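Local atomic coordinates of alanine racemase (Corynebacterium glutamicum, PDB entry 2DY3), a protein that belongs to the fold-type III family of pyridoxal-5'-phosphate enzymes, pairing an N-terminal TIM barrel with a C-terminal beta domain and binding pyridoxal-5'-phosphate. Residues Thr157-Ala162 against Asn194-Ser199. Sequence-based numbering, arbitrary orientation.
Sequences THLACA and NHVCNS. With PLP (pyridoxal-5'-phosphate), chain F.
Thr157 N to His195 O, 3.4 Å and weak, is the single direct hydrogen bond between two loops that run almost the same way, their end-to-end directions 17° apart. Beside it, Val196 offers its CA-H to Thr157 O. A water bridges the gap further on, donating to Val196 O at 2.7 Å and more loosely to Leu159 O.

Val196 carries the apolar part of the contact. Its CG1 meets Thr157 CG2 at 3.6 Å, while CG2 lies equally near Leu159 CD2, so the two branches serve different neighbours. Phe177 of helix 169-186 also packs on Val196. Thr157 turns its hydroxyl elsewhere: OG1, anti to the backbone N (chi1 -160°), hydrogen-bonds with Ser125 and Ile123 O.

One face of the His158 ring is covered by the PLP pyridine ring, C2 lying 3.4 Å above its plane toward the rim; His158 CE1 also approaches Asn198 CB. Asn198 is the N-cap of helix 199-202, its OD1 accepting from Ala201 N, which leaves ND2 turned toward the poorly ordered Cys161 SG. One residue on, Ser199 grips phosphate oxygen O3P twice, through N (2.7 Å) and through OG, at the N-terminus of that short helix, whose dipole probably favours the negative charge. Gly216 and Leu217 N also bind PLP. The loop after strand 150-156 and the loop leading into helix 199-202 thus supply a histidine lying over the PLP ring and a phosphate-binding helix start, the PLP site at the C-terminal ends of the barrel strands in an alanine racemase.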
loop_
_atom_site.group_PDB
_atom_site.type_symbol
_atom_site.label_atom_id
_atom_site.label_comp_id
_atom_site.label_asym_id
_atom_site.label_seq_id
_atom_site.Cartn_x
_atom_site.Cartn_y
_atom_site.Cartn_z
ATOM N N THR B 157 -15.749 5.615 23.269
ATOM C CA THR B 157 -16.579 5.372 22.114
ATOM C C THR B 157 -15.895 6.142 21.002
ATOM O O THR B 157 -15.116 7.063 21.251
ATOM C CB THR B 157 -18.028 5.866 22.314
ATOM O OG1 THR B 157 -18.886 5.197 21.379
ATOM C CG2 THR B 157 -18.123 7.373 22.096
ATOM N N HIS B 158 -16.151 5.749 19.771
ATOM C CA HIS B 158 -15.515 6.431 18.675
ATOM C C HIS B 158 -16.558 7.265 17.973
ATOM O O HIS B 158 -17.411 6.739 17.263
ATOM C CB HIS B 158 -14.900 5.409 17.722
ATOM C CG HIS B 158 -14.040 6.010 16.653
ATOM N ND1 HIS B 158 -13.111 6.996 16.909
ATOM C CD2 HIS B 158 -13.943 5.736 15.331
ATOM C CE1 HIS B 158 -12.480 7.302 15.789
ATOM N NE2 HIS B 158 -12.965 6.552 14.817
ATOM N N LEU B 159 -16.538 8.566 18.215
ATOM C CA LEU B 159 -17.493 9.406 17.527
ATOM C C LEU B 159 -17.212 9.147 16.071
ATOM O O LEU B 159 -16.255 9.711 15.548
ATOM C CB LEU B 159 -17.230 10.888 17.768
ATOM C CG LEU B 159 -17.708 11.489 19.072
ATOM C CD1 LEU B 159 -19.136 11.034 19.249
ATOM C CD2 LEU B 159 -16.850 11.051 20.238
ATOM N N ALA B 160 -17.994 8.289 15.416
ATOM C CA ALA B 160 -17.788 8.056 13.981
ATOM C C ALA B 160 -17.683 9.499 13.536
ATOM O O ALA B 160 -18.245 10.359 14.212
ATOM C CB ALA B 160 -19.029 7.411 13.351
ATOM N N CYS B 161 -17.003 9.798 12.434
ATOM C CA CYS B 161 -16.910 11.199 12.051
ATOM C C CYS B 161 -18.109 11.868 11.436
ATOM O O CYS B 161 -18.325 11.850 10.223
ATOM C CB CYS B 161 -15.699 11.465 11.178
ATOM S SG CYS B 161 -14.430 12.156 12.227
ATOM N N ALA B 162 -18.882 12.475 12.318
ATOM C CA ALA B 162 -20.052 13.230 11.952
ATOM C C ALA B 162 -19.711 14.575 12.567
ATOM O O ALA B 162 -20.204 14.928 13.638
ATOM C CB ALA B 162 -21.270 12.637 12.604
ATOM N N ASN B 194 -11.872 8.062 30.789
ATOM C CA ASN B 194 -12.710 7.840 29.625
ATOM C C ASN B 194 -12.330 8.800 28.508
ATOM O O ASN B 194 -11.756 9.860 28.756
ATOM C CB ASN B 194 -14.183 8.020 30.004
ATOM C CG ASN B 194 -14.586 7.175 31.207
ATOM O OD1 ASN B 194 -14.460 5.950 31.189
ATOM N ND2 ASN B 194 -15.077 7.832 32.262
ATOM N N HIS B 195 -12.650 8.416 27.276
ATOM C CA HIS B 195 -12.338 9.236 26.114
ATOM C C HIS B 195 -13.245 8.975 24.917
ATOM O O HIS B 195 -13.738 7.870 24.727
ATOM C CB HIS B 195 -10.872 9.042 25.718
ATOM C CG HIS B 195 -10.403 7.621 25.768
ATOM N ND1 HIS B 195 -10.258 6.844 24.638
ATOM C CD2 HIS B 195 -9.992 6.853 26.806
ATOM C CE1 HIS B 195 -9.772 5.662 24.975
ATOM N NE2 HIS B 195 -9.600 5.642 26.285
ATOM N N VAL B 196 -13.467 10.017 24.122
ATOM C CA VAL B 196 -14.309 9.924 22.936
ATOM C C VAL B 196 -13.759 10.767 21.786
ATOM O O VAL B 196 -14.051 10.506 20.628
ATOM C CB VAL B 196 -15.747 10.420 23.229
ATOM C CG1 VAL B 196 -16.374 9.600 24.352
ATOM C CG2 VAL B 196 -15.722 11.902 23.601
ATOM N N CYS B 197 -12.946 11.764 22.114
ATOM C CA CYS B 197 -12.402 12.687 21.120
ATOM C C CYS B 197 -11.290 12.265 20.160
ATOM O O CYS B 197 -10.172 11.957 20.570
ATOM C CB CYS B 197 -11.968 13.985 21.816
ATOM S SG CYS B 197 -13.342 15.071 22.280
ATOM N N ASN B 198 -11.616 12.267 18.871
ATOM C CA ASN B 198 -10.646 11.969 17.821
ATOM C C ASN B 198 -10.242 13.379 17.364
ATOM O O ASN B 198 -10.728 14.353 17.934
ATOM C CB ASN B 198 -11.307 11.176 16.688
ATOM C CG ASN B 198 -12.487 11.903 16.075
ATOM O OD1 ASN B 198 -12.999 12.874 16.635
ATOM N ND2 ASN B 198 -12.934 11.426 14.921
ATOM N N SER B 199 -9.382 13.511 16.360
ATOM C CA SER B 199 -8.949 14.841 15.921
ATOM C C SER B 199 -10.044 15.878 15.653
ATOM O O SER B 199 -9.995 16.989 16.182
ATOM C CB SER B 199 -8.048 14.731 14.683
ATOM O OG SER B 199 -6.783 14.196 15.023
HETATM N N1 PLP F . -9.772 6.442 17.929
HETATM C C2 PLP F . -10.042 5.257 17.239
HETATM C C2A PLP F . -10.841 4.161 17.925
HETATM C C3 PLP F . -9.569 5.116 15.912
HETATM O O3 PLP F . -9.831 3.958 15.210
HETATM C C4 PLP F . -8.823 6.176 15.310
HETATM C C4A PLP F . -8.310 6.093 13.849
HETATM C C5 PLP F . -8.586 7.380 16.062
HETATM C C6 PLP F . -9.062 7.486 17.359
HETATM C C5A PLP F . -7.839 8.551 15.501
HETATM O O4P PLP F . -8.707 9.401 14.763
HETATM P P PLP F . -8.283 10.768 13.999
HETATM O O1P PLP F . -7.183 10.474 13.088
HETATM O O2P PLP F . -9.525 11.118 13.308
HETATM O O3P PLP F . -7.895 11.671 15.104
HETATM O O HOH W 1 -14.181 9.663 18.114
#